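Long-range contacts in L-lysine 6-oxidase (Marinomonas mediterranea, PDB 3WEU), which oxidises the epsilon-amino group of L-lysine with a cysteine tryptophylquinone cofactor, releasing ammonium and the hydrogen peroxide that makes it antibacterial: residues Asn82-His88 against Gly140-Gly146; Glu160-His164 against Phe478-Leu483; Phe179-Thr184 against Leu196-Phe201; Ala242-Val246 against Cys496-Thr502. One frame throughout, in Å; residues are numbered along the deposited sequence.

Interaction 1. Residues Asn82-His88 against Gly140-Gly146; sequences NIEWTVH and GPRSVSG
Trp85 and Val144 form one hydrogen-bonded antiparallel pair and Val87 and Arg142 the next, making strands 82-88 and 142-145 neighbours in the mixed beta sheet of the N-terminal family region. The axes approach to 4.7 Å, with chain directions 157° apart. Trp85 N donates to Val144 O over 3.0 Å and Val144 N back to Trp85 O; Val87 N reaches Arg142 O over 2.9 Å, and Arg142 N returns the bond to Val87 O. Between them sits the non-hydrogen-bonded pair Thr86 and Ser143. Both hydroxyls lie anti to their own carbonyl carbons, which brings Thr86 OG1 and Ser143 OG to a hydrogen bond of 2.7 Å. On the same face the extended Glu84 side chain joins Ser145 through a water that donates to Glu84 OE2 at 2.8 Å and also bonds Ser145 OG. The other face is buried: Trp85 CB lies 4.1 Å from Val144 CG1, and strand 193-196 packs on Trp85, Val87 and Val144, while Gly191 O accepts from Trp85 NE1. The guanidinium of Arg142 leads away from the neighbouring strand; its NH1 meets Pro141 O from above the carbonyl plane and also bonds Leu139 O. At the far end His88 and Pro141 lie side by side. The imidazole, its NE2 bonded to Asp138, has Pro141 CD 4.0 Å from the centroid of its ring, 5° off the ring normal.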
loop_
_atom_site.group_PDB
_atom_site.type_symbol
_atom_site.label_atom_id
_atom_site.label_comp_id
_atom_site.label_asym_id
_atom_site.label_seq_id
_atom_site.Cartn_x
_atom_site.Cartn_y
_atom_site.Cartn_z
ATOM N N ASN A 82 52.412 26.400 -1.714
ATOM C CA ASN A 82 51.074 25.877 -2.036
ATOM C C ASN A 82 50.450 25.311 -0.800
ATOM O O ASN A 82 51.154 25.005 0.123
ATOM C CB ASN A 82 51.121 24.759 -3.066
ATOM C CG ASN A 82 49.788 24.618 -3.819
ATOM O OD1 ASN A 82 48.858 25.439 -3.721
ATOM N ND2 ASN A 82 49.702 23.565 -4.568
ATOM N N ILE A 83 49.137 25.131 -0.858
ATOM C CA ILE A 83 48.368 24.517 0.205
ATOM C C ILE A 83 47.338 23.701 -0.554
ATOM O O ILE A 83 46.542 24.249 -1.252
ATOM C CB ILE A 83 47.685 25.571 1.113
ATOM C CG1 ILE A 83 48.749 26.418 1.833
ATOM C CG2 ILE A 83 46.748 24.851 2.069
ATOM C CD1 ILE A 83 48.194 27.605 2.684
ATOM N N GLU A 84 47.370 22.390 -0.365
ATOM C CA GLU A 84 46.511 21.499 -1.102
ATOM C C GLU A 84 45.688 20.740 -0.104
ATOM O O GLU A 84 46.219 20.114 0.802
ATOM C CB GLU A 84 47.289 20.515 -1.930
ATOM C CG GLU A 84 46.370 19.787 -2.881
ATOM C CD GLU A 84 47.144 18.974 -3.921
ATOM O OE1 GLU A 84 48.272 18.517 -3.627
ATOM O OE2 GLU A 84 46.601 18.833 -5.020
ATOM N N TRP A 85 44.393 20.797 -0.310
ATOM C CA TRP A 85 43.477 20.159 0.589
ATOM C C TRP A 85 42.914 18.989 -0.159
ATOM O O TRP A 85 42.518 19.143 -1.297
ATOM C CB TRP A 85 42.333 21.162 0.887
ATOM C CG TRP A 85 42.725 22.473 1.464
ATOM C CD1 TRP A 85 42.974 23.641 0.803
ATOM C CD2 TRP A 85 42.826 22.761 2.837
ATOM N NE1 TRP A 85 43.250 24.646 1.692
ATOM C CE2 TRP A 85 43.137 24.136 2.961
ATOM C CE3 TRP A 85 42.635 21.995 3.994
ATOM C CZ2 TRP A 85 43.318 24.751 4.189
ATOM C CZ3 TRP A 85 42.788 22.606 5.189
ATOM C CH2 TRP A 85 43.127 23.978 5.296
ATOM N N THR A 86 42.832 17.824 0.487
ATOM C CA THR A 86 42.260 16.663 -0.084
ATOM C C THR A 86 41.185 16.187 0.853
ATOM O O THR A 86 41.425 15.920 2.028
ATOM C CB THR A 86 43.344 15.581 -0.296
ATOM O OG1 THR A 86 44.271 16.092 -1.262
ATOM C CG2 THR A 86 42.767 14.383 -0.804
ATOM N N VAL A 87 39.972 16.151 0.345
ATOM C CA VAL A 87 38.837 15.752 1.163
ATOM C C VAL A 87 38.192 14.531 0.603
ATOM O O VAL A 87 37.815 14.466 -0.625
ATOM C CB VAL A 87 37.795 16.889 1.224
ATOM C CG1 VAL A 87 36.604 16.433 2.064
ATOM C CG2 VAL A 87 38.433 18.149 1.758
ATOM N N HIS A 88 38.049 13.532 1.461
ATOM C CA HIS A 88 37.414 12.324 1.046
ATOM C C HIS A 88 36.111 12.041 1.828
ATOM O O HIS A 88 36.146 11.561 2.945
ATOM C CB HIS A 88 38.397 11.123 1.154
ATOM C CG HIS A 88 37.888 9.847 0.530
ATOM N ND1 HIS A 88 38.650 8.681 0.485
ATOM C CD2 HIS A 88 36.704 9.534 -0.035
ATOM C CE1 HIS A 88 37.955 7.727 -0.100
ATOM N NE2 HIS A 88 36.791 8.225 -0.473
ATOM N N GLY A 140 35.433 8.793 -4.316
ATOM C CA GLY A 140 36.845 9.090 -4.111
ATOM C C GLY A 140 37.053 10.483 -3.561
ATOM O O GLY A 140 36.068 11.238 -3.466
ATOM N N PRO A 141 38.308 10.810 -3.232
ATOM C CA PRO A 141 38.847 12.026 -2.764
ATOM C C PRO A 141 38.864 13.005 -3.912
ATOM O O PRO A 141 38.758 12.599 -5.092
ATOM C CB PRO A 141 40.238 11.655 -2.273
ATOM C CG PRO A 141 40.656 10.507 -3.121
ATOM C CD PRO A 141 39.370 9.770 -3.332
ATOM N N ARG A 142 38.699 14.266 -3.551
ATOM C CA ARG A 142 38.959 15.352 -4.481
ATOM C C ARG A 142 39.955 16.225 -3.784
ATOM O O ARG A 142 39.999 16.251 -2.542
ATOM C CB ARG A 142 37.698 16.177 -4.794
ATOM C CG ARG A 142 36.566 15.518 -5.546
ATOM C CD ARG A 142 36.949 15.021 -6.939
ATOM N NE ARG A 142 35.900 14.248 -7.540
ATOM C CZ ARG A 142 35.648 12.966 -7.286
ATOM N NH1 ARG A 142 36.337 12.313 -6.390
ATOM N NH2 ARG A 142 34.644 12.365 -7.871
ATOM N N SER A 143 40.726 16.984 -4.569
ATOM C CA SER A 143 41.729 17.945 -4.094
ATOM C C SER A 143 41.484 19.327 -4.686
ATOM O O SER A 143 40.980 19.484 -5.820
ATOM C CB SER A 143 43.110 17.472 -4.537
ATOM O OG SER A 143 43.406 16.302 -3.779
ATOM N N VAL A 144 41.786 20.332 -3.906
ATOM C CA VAL A 144 41.700 21.685 -4.356
ATOM C C VAL A 144 42.904 22.426 -3.812
ATOM O O VAL A 144 43.392 22.140 -2.739
ATOM C CB VAL A 144 40.311 22.198 -3.898
ATOM C CG1 VAL A 144 40.287 22.558 -2.411
ATOM C CG2 VAL A 144 39.849 23.292 -4.717
ATOM N N SER A 145 43.385 23.409 -4.569
ATOM C CA SER A 145 44.431 24.305 -4.142
ATOM C C SER A 145 44.442 25.559 -4.961
ATOM O O SER A 145 43.890 25.627 -6.070
ATOM C CB SER A 145 45.773 23.666 -4.288
ATOM O OG SER A 145 46.011 23.326 -5.658
ATOM N N GLY A 146 45.056 26.567 -4.419
ATOM C CA GLY A 146 45.175 27.828 -5.156
ATOM C C GLY A 146 44.050 28.814 -4.847
ATOM O O GLY A 146 43.225 28.654 -3.907
HETATM O O HOH W 1 45.149 26.584 -1.457
HETATM O O HOH W 2 44.886 20.892 -5.887
HETATM O O HOH W 3 35.377 13.378 -1.582
#

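Interaction 2. Residues Glu160-His164 against Phe478-Leu483; sequences ETYLH and FDVNGL
Phe478 opens the contact by setting its carbonyl against the Tyr162 ring, with Phe478 O 3.4 Å from Tyr162 CE2 and Phe478 CB close to the same ring atom. Two donors share this carbonyl: Gly482 N, which closes the last helical turn, and a water that donates to Phe478 O at 2.6 Å. The same water accepts from His164 N and lies over the centre of the Tyr162 ring, so a single molecule links the loop backbone to the helix end. Asp479 follows, with the principal polar tie: Leu163 N donates to Asp479 O at 2.9 Å, nearly straight (169°) and in the carbonyl plane. Its carboxylate is turned 76° from the phenol, yet Asp479 OD1 comes in at the ring edge, 3.4 Å from Tyr162 CD2. A second water donates to OD1 and also bonds Thr161 OG1, while OD2 is paired with Lys475. At Val480 the CA meets Leu163 CD1 at 4.1 Å, and the carbonyl O lies in the plane of the His164 imidazole, at its edge, 3.3 Å from His164 ND1. Gly482 leaves helical geometry with positive phi and carries the chain past Tyr162 OH, where Leu483 CG also touches. The hydroxyl itself bonds Asp138. Helix 475-481 thus ends against the loop following strand 150-154, with Tyr162 resting on Pro141 of strand 137-145 and its ring roughly perpendicular to that of His88.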
loop_
_atom_site.group_PDB
_atom_site.type_symbol
_atom_site.label_atom_id
_atom_site.label_comp_id
_atom_site.label_asym_id
_atom_site.label_seq_id
_atom_site.Cartn_x
_atom_site.Cartn_y
_atom_site.Cartn_z
ATOM N N GLU A 160 40.983 8.578 -11.981
ATOM C CA GLU A 160 41.319 7.246 -12.528
ATOM C C GLU A 160 42.063 6.383 -11.490
ATOM O O GLU A 160 41.947 5.187 -11.485
ATOM C CB GLU A 160 42.184 7.402 -13.802
ATOM C CG GLU A 160 41.403 7.919 -14.974
ATOM C CD GLU A 160 42.243 7.968 -16.247
ATOM O OE1 GLU A 160 43.210 7.174 -16.367
ATOM O OE2 GLU A 160 41.935 8.803 -17.119
ATOM N N THR A 161 42.822 6.998 -10.592
ATOM C CA THR A 161 43.497 6.238 -9.530
ATOM C C THR A 161 42.581 5.651 -8.434
ATOM O O THR A 161 43.085 4.931 -7.562
ATOM C CB THR A 161 44.565 7.088 -8.856
ATOM O OG1 THR A 161 43.969 8.317 -8.400
ATOM C CG2 THR A 161 45.710 7.403 -9.869
ATOM N N TYR A 162 41.294 6.030 -8.449
ATOM C CA TYR A 162 40.323 5.571 -7.474
ATOM C C TYR A 162 39.594 4.395 -8.075
ATOM O O TYR A 162 38.639 4.516 -8.850
ATOM C CB TYR A 162 39.350 6.706 -6.970
ATOM C CG TYR A 162 38.803 6.306 -5.588
ATOM C CD1 TYR A 162 37.547 5.764 -5.441
ATOM C CD2 TYR A 162 39.561 6.438 -4.478
ATOM C CE1 TYR A 162 37.074 5.337 -4.190
ATOM C CE2 TYR A 162 39.122 6.017 -3.247
ATOM C CZ TYR A 162 37.882 5.476 -3.086
ATOM O OH TYR A 162 37.478 5.080 -1.834
ATOM N N LEU A 163 40.025 3.214 -7.676
ATOM C CA LEU A 163 39.662 2.036 -8.403
ATOM C C LEU A 163 38.263 1.545 -8.080
ATOM O O LEU A 163 37.657 0.827 -8.897
ATOM C CB LEU A 163 40.695 0.931 -8.128
ATOM C CG LEU A 163 42.112 1.243 -8.546
ATOM C CD1 LEU A 163 43.054 0.024 -8.295
ATOM C CD2 LEU A 163 42.096 1.667 -10.007
ATOM N N HIS A 164 37.725 1.908 -6.917
ATOM C CA HIS A 164 36.436 1.330 -6.524
ATOM C C HIS A 164 35.390 2.353 -6.104
ATOM O O HIS A 164 34.947 2.344 -4.961
ATOM C CB HIS A 164 36.593 0.350 -5.391
ATOM C CG HIS A 164 37.318 -0.867 -5.786
ATOM N ND1 HIS A 164 38.645 -1.047 -5.490
ATOM C CD2 HIS A 164 36.926 -1.944 -6.502
ATOM C CE1 HIS A 164 39.037 -2.204 -5.988
ATOM N NE2 HIS A 164 38.020 -2.759 -6.618
ATOM N N PHE A 478 43.001 3.627 0.211
ATOM C CA PHE A 478 41.676 3.616 -0.330
ATOM C C PHE A 478 41.625 3.645 -1.835
ATOM O O PHE A 478 40.651 3.089 -2.435
ATOM C CB PHE A 478 40.821 4.767 0.279
ATOM C CG PHE A 478 40.697 4.681 1.777
ATOM C CD1 PHE A 478 40.025 3.592 2.377
ATOM C CD2 PHE A 478 41.162 5.684 2.569
ATOM C CE1 PHE A 478 39.948 3.472 3.735
ATOM C CE2 PHE A 478 41.050 5.597 3.943
ATOM C CZ PHE A 478 40.453 4.482 4.525
ATOM N N ASP A 479 42.590 4.337 -2.441
ATOM C CA ASP A 479 42.735 4.383 -3.908
ATOM C C ASP A 479 42.612 2.937 -4.472
ATOM O O ASP A 479 41.837 2.653 -5.426
ATOM C CB ASP A 479 44.094 5.035 -4.274
ATOM C CG ASP A 479 43.994 6.567 -4.465
ATOM O OD1 ASP A 479 42.863 7.156 -4.414
ATOM O OD2 ASP A 479 45.043 7.192 -4.678
ATOM N N VAL A 480 43.322 2.021 -3.815
ATOM C CA VAL A 480 43.428 0.617 -4.283
ATOM C C VAL A 480 42.309 -0.290 -3.799
ATOM O O VAL A 480 41.806 -1.107 -4.566
ATOM C CB VAL A 480 44.797 0.051 -3.865
ATOM C CG1 VAL A 480 44.923 -1.477 -4.094
ATOM C CG2 VAL A 480 45.877 0.864 -4.577
ATOM N N ASN A 481 41.850 -0.062 -2.567
ATOM C CA ASN A 481 40.924 -0.986 -1.892
ATOM C C ASN A 481 39.506 -0.532 -1.710
ATOM O O ASN A 481 38.589 -1.308 -1.459
ATOM C CB ASN A 481 41.547 -1.233 -0.525
ATOM C CG ASN A 481 42.925 -1.851 -0.649
ATOM O OD1 ASN A 481 43.961 -1.264 -0.346
ATOM N ND2 ASN A 481 42.923 -3.046 -1.116
ATOM N N GLY A 482 39.291 0.764 -1.836
ATOM C CA GLY A 482 37.987 1.317 -1.507
ATOM C C GLY A 482 37.779 1.218 -0.003
ATOM O O GLY A 482 38.734 0.970 0.789
ATOM N N LEU A 483 36.527 1.465 0.391
ATOM C CA LEU A 483 36.186 1.562 1.776
ATOM C C LEU A 483 35.731 0.226 2.300
ATOM O O LEU A 483 35.351 -0.630 1.519
ATOM C CB LEU A 483 35.051 2.593 1.974
ATOM C CG LEU A 483 35.501 4.022 1.669
ATOM C CD1 LEU A 483 34.267 4.929 1.676
ATOM C CD2 LEU A 483 36.567 4.570 2.620
HETATM O O HOH W 4 42.226 8.812 -6.263
HETATM O O HOH W 5 39.053 2.834 -4.510
#

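Interaction 3. Residues Phe179-Thr184 against Leu196-Phe201; sequences FESLGT and LGGYGF
Thr184 and Leu196 pair so closely that Thr184 N reaches Leu196 O over 2.8 Å, and Leu196 N answers to Thr184 O over 2.9 Å. The first bond arrives from above the carbonyl plane of Leu196, the second nearly along the carbonyl direction of Thr184. Next to them Gly183, lacking a side chain, lets its CA settle 3.4 Å from Leu196 O and 3.3 Å from Gly197 O. Only a short connection separates strands 181-187 and 193-196, so this pairing is the open end of a beta hairpin, and the chain turns a corner at Leu182. Ser181 shapes that corner as an ST turn, its OG accepting from Gly183 N at 3.0 Å. The same OG lies in the plane of the Tyr199 ring, 3.6 Å from CE1. Tyr199 OH, Ser181 OG and Thr184 OG1 are all hydrogen-bonded to the carboxylate of Glu152, which ties the corner, the strand and the glycine-rich loop together. Beyond the pairing direct bonds stop: a water joins the close but poorly aligned Leu182 O and Gly198 N, weakly on the Gly198 side. Farther out the partly exposed Phe201 meets Phe179 in a T-shaped stack, the edge of Phe179 toward the Phe201 face, centroids 5.5 Å apart and planes at 87°. Phe179 CB lies over that face too, and CG anti to the backbone N (chi1 175°) turns the ring edge-on.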
loop_
_atom_site.group_PDB
_atom_site.type_symbol
_atom_site.label_atom_id
_atom_site.label_comp_id
_atom_site.label_asym_id
_atom_site.label_seq_id
_atom_site.Cartn_x
_atom_site.Cartn_y
_atom_site.Cartn_z
ATOM N N PHE A 179 21.316 10.427 -8.981
ATOM C CA PHE A 179 22.412 10.838 -8.105
ATOM C C PHE A 179 23.608 11.315 -8.926
ATOM O O PHE A 179 24.022 10.653 -9.857
ATOM C CB PHE A 179 22.861 9.681 -7.204
ATOM C CG PHE A 179 24.028 10.034 -6.395
ATOM C CD1 PHE A 179 23.872 10.791 -5.241
ATOM C CD2 PHE A 179 25.308 9.765 -6.835
ATOM C CE1 PHE A 179 24.997 11.227 -4.539
ATOM C CE2 PHE A 179 26.409 10.193 -6.161
ATOM C CZ PHE A 179 26.269 10.922 -4.995
ATOM N N GLU A 180 24.225 12.412 -8.531
ATOM C CA GLU A 180 25.333 12.982 -9.268
ATOM C C GLU A 180 26.508 13.455 -8.439
ATOM O O GLU A 180 27.607 13.500 -8.929
ATOM C CB GLU A 180 24.833 14.180 -10.084
ATOM C CG GLU A 180 24.298 13.758 -11.435
ATOM C CD GLU A 180 23.747 14.944 -12.229
ATOM O OE1 GLU A 180 23.840 14.926 -13.458
ATOM O OE2 GLU A 180 23.227 15.891 -11.619
ATOM N N SER A 181 26.279 13.874 -7.191
ATOM C CA SER A 181 27.271 14.551 -6.467
ATOM C C SER A 181 27.096 14.386 -4.933
ATOM O O SER A 181 25.986 14.386 -4.430
ATOM C CB SER A 181 27.227 16.041 -6.788
ATOM O OG SER A 181 28.228 16.751 -6.078
ATOM N N LEU A 182 28.212 14.417 -4.250
ATOM C CA LEU A 182 28.267 14.517 -2.785
ATOM C C LEU A 182 28.567 15.933 -2.252
ATOM O O LEU A 182 28.524 16.197 -1.060
ATOM C CB LEU A 182 29.299 13.541 -2.324
ATOM C CG LEU A 182 28.819 12.180 -1.718
ATOM C CD1 LEU A 182 27.382 11.711 -1.681
ATOM C CD2 LEU A 182 29.966 11.209 -1.589
ATOM N N GLY A 183 28.962 16.816 -3.151
ATOM C CA GLY A 183 29.145 18.195 -2.821
ATOM C C GLY A 183 30.217 18.865 -3.648
ATOM O O GLY A 183 30.454 18.470 -4.780
ATOM N N THR A 184 30.825 19.896 -3.081
ATOM C CA THR A 184 31.715 20.789 -3.832
ATOM C C THR A 184 32.869 21.238 -2.945
ATOM O O THR A 184 32.650 21.628 -1.794
ATOM C CB THR A 184 30.931 22.040 -4.300
ATOM O OG1 THR A 184 29.678 21.696 -4.913
ATOM C CG2 THR A 184 31.758 22.894 -5.236
ATOM N N LEU A 196 31.499 22.230 0.808
ATOM C CA LEU A 196 30.089 22.249 0.698
ATOM C C LEU A 196 29.680 20.813 0.461
ATOM O O LEU A 196 30.373 20.057 -0.278
ATOM C CB LEU A 196 29.680 23.141 -0.462
ATOM C CG LEU A 196 29.993 24.626 -0.297
ATOM C CD1 LEU A 196 30.246 25.334 -1.596
ATOM C CD2 LEU A 196 28.801 25.310 0.305
ATOM N N GLY A 197 28.581 20.416 1.085
ATOM C CA GLY A 197 28.082 19.050 1.050
ATOM C C GLY A 197 26.990 18.872 0.030
ATOM O O GLY A 197 26.885 19.613 -0.924
ATOM N N GLY A 198 26.151 17.889 0.281
ATOM C CA GLY A 198 25.058 17.509 -0.605
ATOM C C GLY A 198 23.976 18.528 -0.860
ATOM O O GLY A 198 23.899 19.645 -0.253
ATOM N N TYR A 199 23.108 18.089 -1.751
ATOM C CA TYR A 199 22.064 18.865 -2.291
ATOM C C TYR A 199 20.675 18.494 -1.778
ATOM O O TYR A 199 19.703 19.153 -2.165
ATOM C CB TYR A 199 22.108 18.754 -3.800
ATOM C CG TYR A 199 23.334 19.333 -4.410
ATOM C CD1 TYR A 199 24.461 18.521 -4.682
ATOM C CD2 TYR A 199 23.448 20.713 -4.603
ATOM C CE1 TYR A 199 25.615 19.080 -5.232
ATOM C CE2 TYR A 199 24.606 21.281 -5.121
ATOM C CZ TYR A 199 25.683 20.473 -5.436
ATOM O OH TYR A 199 26.792 21.029 -5.986
ATOM N N GLY A 200 20.608 17.506 -0.894
ATOM C CA GLY A 200 19.373 16.990 -0.369
ATOM C C GLY A 200 18.751 15.819 -1.124
ATOM O O GLY A 200 17.590 15.436 -0.867
ATOM N N PHE A 201 19.519 15.253 -2.066
ATOM C CA PHE A 201 19.132 14.024 -2.773
ATOM C C PHE A 201 18.618 12.955 -1.801
ATOM O O PHE A 201 19.234 12.666 -0.765
ATOM C CB PHE A 201 20.358 13.438 -3.523
ATOM C CG PHE A 201 20.066 12.153 -4.242
ATOM C CD1 PHE A 201 20.105 10.938 -3.603
ATOM C CD2 PHE A 201 19.722 12.203 -5.598
ATOM C CE1 PHE A 201 19.764 9.752 -4.315
ATOM C CE2 PHE A 201 19.385 11.046 -6.280
ATOM C CZ PHE A 201 19.417 9.841 -5.644
HETATM O O HOH W 6 27.452 15.391 1.314
#

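Interaction 4. Residues Ala242-Val246 against Cys496-Thr502; sequences AWMVV and CEPGDLT
Trp243 packs its six-membered ring against the backbone of Cys496 and Glu497. Its CG stands anti to the backbone N (chi1 -150°), which sends the indole off the strand to where Glu497 O lies at the ring edge, 3.3 Å from Trp243 CZ2. The neighbouring CH2 touches the Cys496 CB at 3.7 Å, and the Cys496 sulfur sits above the ring face at a distance, a loose sulfur-aromatic contact with SG 5.5 Å from the centroid. The pyrrole end meets Leu501 instead: Leu501 CD2 approaches Trp243 CD1 obliquely to 3.6 Å. That methyl serves twice, since Val245, crossing Leu501 at about a right angle, brings its CG2 within 3.9 Å of the Leu501 CD2. One residue on, Val245 and Thr502 slide past each other in opposite directions, with CG1 of the valine 3.7 Å from CG2 of the threonine. The loop's shape is set by a type II beta turn from Glu497 to Asp500. Asp500 N closes it by bonding Glu497 O, and Glu497 N donates almost straight (176°) to Asp500 OD2 at 2.7 Å, from above the carboxylate plane. No hydrogen bond joins the segments directly; Asp223 mediates, taking Trp243 NE1 and Leu501 N on OD2 and bonding Thr502 OG1 through OD1. Strand 237-247 runs between strands 4-13 and 223-232, and the loop before helix 510-515 packs on it beside Ile469 of strand 468-469.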
loop_
_atom_site.group_PDB
_atom_site.type_symbol
_atom_site.label_atom_id
_atom_site.label_comp_id
_atom_site.label_asym_id
_atom_site.label_seq_id
_atom_site.Cartn_x
_atom_site.Cartn_y
_atom_site.Cartn_z
ATOM N N ALA A 242 42.006 16.639 9.586
ATOM C CA ALA A 242 40.778 16.923 10.292
ATOM C C ALA A 242 39.738 16.030 9.702
ATOM O O ALA A 242 40.062 15.105 8.921
ATOM C CB ALA A 242 40.407 18.423 10.117
ATOM N N TRP A 243 38.488 16.243 10.105
ATOM C CA TRP A 243 37.359 15.508 9.624
ATOM C C TRP A 243 36.300 16.493 9.189
ATOM O O TRP A 243 36.339 17.697 9.541
ATOM C CB TRP A 243 36.828 14.553 10.702
ATOM C CG TRP A 243 36.200 13.344 10.155
ATOM C CD1 TRP A 243 34.891 13.131 9.972
ATOM C CD2 TRP A 243 36.863 12.158 9.679
ATOM N NE1 TRP A 243 34.667 11.917 9.389
ATOM C CE2 TRP A 243 35.872 11.283 9.228
ATOM C CE3 TRP A 243 38.183 11.752 9.616
ATOM C CZ2 TRP A 243 36.161 10.001 8.729
ATOM C CZ3 TRP A 243 38.482 10.495 9.071
ATOM C CH2 TRP A 243 37.485 9.640 8.663
ATOM N N MET A 244 35.345 15.981 8.440
ATOM C CA MET A 244 34.277 16.768 7.905
ATOM C C MET A 244 32.963 15.996 7.981
ATOM O O MET A 244 32.898 14.833 7.566
ATOM C CB MET A 244 34.602 17.123 6.438
ATOM C CG MET A 244 33.499 17.854 5.725
ATOM S SD MET A 244 33.440 19.522 6.329
ATOM C CE MET A 244 31.835 19.953 5.805
ATOM N N VAL A 245 31.892 16.669 8.403
ATOM C CA VAL A 245 30.590 16.044 8.455
ATOM C C VAL A 245 29.555 16.916 7.776
ATOM O O VAL A 245 29.510 18.115 7.985
ATOM C CB VAL A 245 30.195 15.825 9.925
ATOM C CG1 VAL A 245 28.825 15.173 10.014
ATOM C CG2 VAL A 245 31.253 14.949 10.587
ATOM N N VAL A 246 28.684 16.299 7.011
ATOM C CA VAL A 246 27.569 16.977 6.382
ATOM C C VAL A 246 26.248 16.587 7.126
ATOM O O VAL A 246 25.997 15.393 7.387
ATOM C CB VAL A 246 27.418 16.653 4.918
ATOM C CG1 VAL A 246 26.264 17.468 4.341
ATOM C CG2 VAL A 246 28.679 16.981 4.177
ATOM N N CYS A 496 38.797 5.997 11.951
ATOM C CA CYS A 496 37.608 6.040 11.135
ATOM C C CYS A 496 37.941 6.093 9.675
ATOM O O CYS A 496 38.913 6.697 9.285
ATOM C CB CYS A 496 36.793 7.305 11.474
ATOM S SG CYS A 496 36.326 7.320 13.212
ATOM N N GLU A 497 37.020 5.600 8.884
ATOM C CA GLU A 497 37.076 5.739 7.459
ATOM C C GLU A 497 36.045 6.782 7.101
ATOM O O GLU A 497 35.109 6.962 7.867
ATOM C CB GLU A 497 36.597 4.475 6.806
ATOM C CG GLU A 497 37.614 3.368 6.941
ATOM C CD GLU A 497 37.311 2.122 6.118
ATOM O OE1 GLU A 497 36.227 1.991 5.526
ATOM O OE2 GLU A 497 38.221 1.262 6.089
ATOM N N PRO A 498 36.125 7.322 5.903
ATOM C CA PRO A 498 35.070 8.123 5.305
ATOM C C PRO A 498 33.704 7.397 5.345
ATOM O O PRO A 498 33.567 6.206 5.034
ATOM C CB PRO A 498 35.541 8.354 3.886
ATOM C CG PRO A 498 37.004 8.302 3.959
ATOM C CD PRO A 498 37.371 7.410 5.133
ATOM N N GLY A 499 32.679 8.136 5.772
ATOM C CA GLY A 499 31.369 7.582 5.946
ATOM C C GLY A 499 31.101 7.075 7.355
ATOM O O GLY A 499 29.921 6.869 7.707
ATOM N N ASP A 500 32.106 6.992 8.200
ATOM C CA ASP A 500 31.899 6.369 9.491
ATOM C C ASP A 500 31.062 7.185 10.479
ATOM O O ASP A 500 30.305 6.618 11.286
ATOM C CB ASP A 500 33.214 5.910 10.110
ATOM C CG ASP A 500 33.715 4.582 9.511
ATOM O OD1 ASP A 500 32.999 3.974 8.700
ATOM O OD2 ASP A 500 34.848 4.256 9.886
ATOM N N LEU A 501 31.214 8.509 10.459
ATOM C CA LEU A 501 30.504 9.345 11.432
ATOM C C LEU A 501 29.015 9.487 11.153
ATOM O O LEU A 501 28.252 9.766 12.084
ATOM C CB LEU A 501 31.170 10.709 11.616
ATOM C CG LEU A 501 32.289 10.727 12.643
ATOM C CD1 LEU A 501 33.320 9.722 12.404
ATOM C CD2 LEU A 501 32.920 12.098 12.744
ATOM N N THR A 502 28.561 9.249 9.916
ATOM C CA THR A 502 27.135 9.415 9.593
ATOM C C THR A 502 26.420 8.118 9.242
ATOM O O THR A 502 25.224 8.087 9.016
ATOM C CB THR A 502 26.913 10.442 8.461
ATOM O OG1 THR A 502 27.603 10.043 7.259
ATOM C CG2 THR A 502 27.396 11.881 8.958
#

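Overall arrangement
Interactions 1, 3 and 4 all reach the mixed sheet of the N-terminal family region, their centres 15 to 17 Å apart; interactions 2 and 4 bring segments of the C-terminal family region onto it and the loop beside it. Along the chain interaction 1 closes first, interaction 3 is nested in the loop closed by interaction 2, and interactions 2 and 4 alternate. Tyr162 joins interactions 1 and 2. Leu483 of interaction 2 touches Pro498 of interaction 4; the same proline meets the His88 carbonyl of interaction 1. Gly197 of interaction 3 abuts Val246 of interaction 4. At these points the two family regions are packed directly on each other.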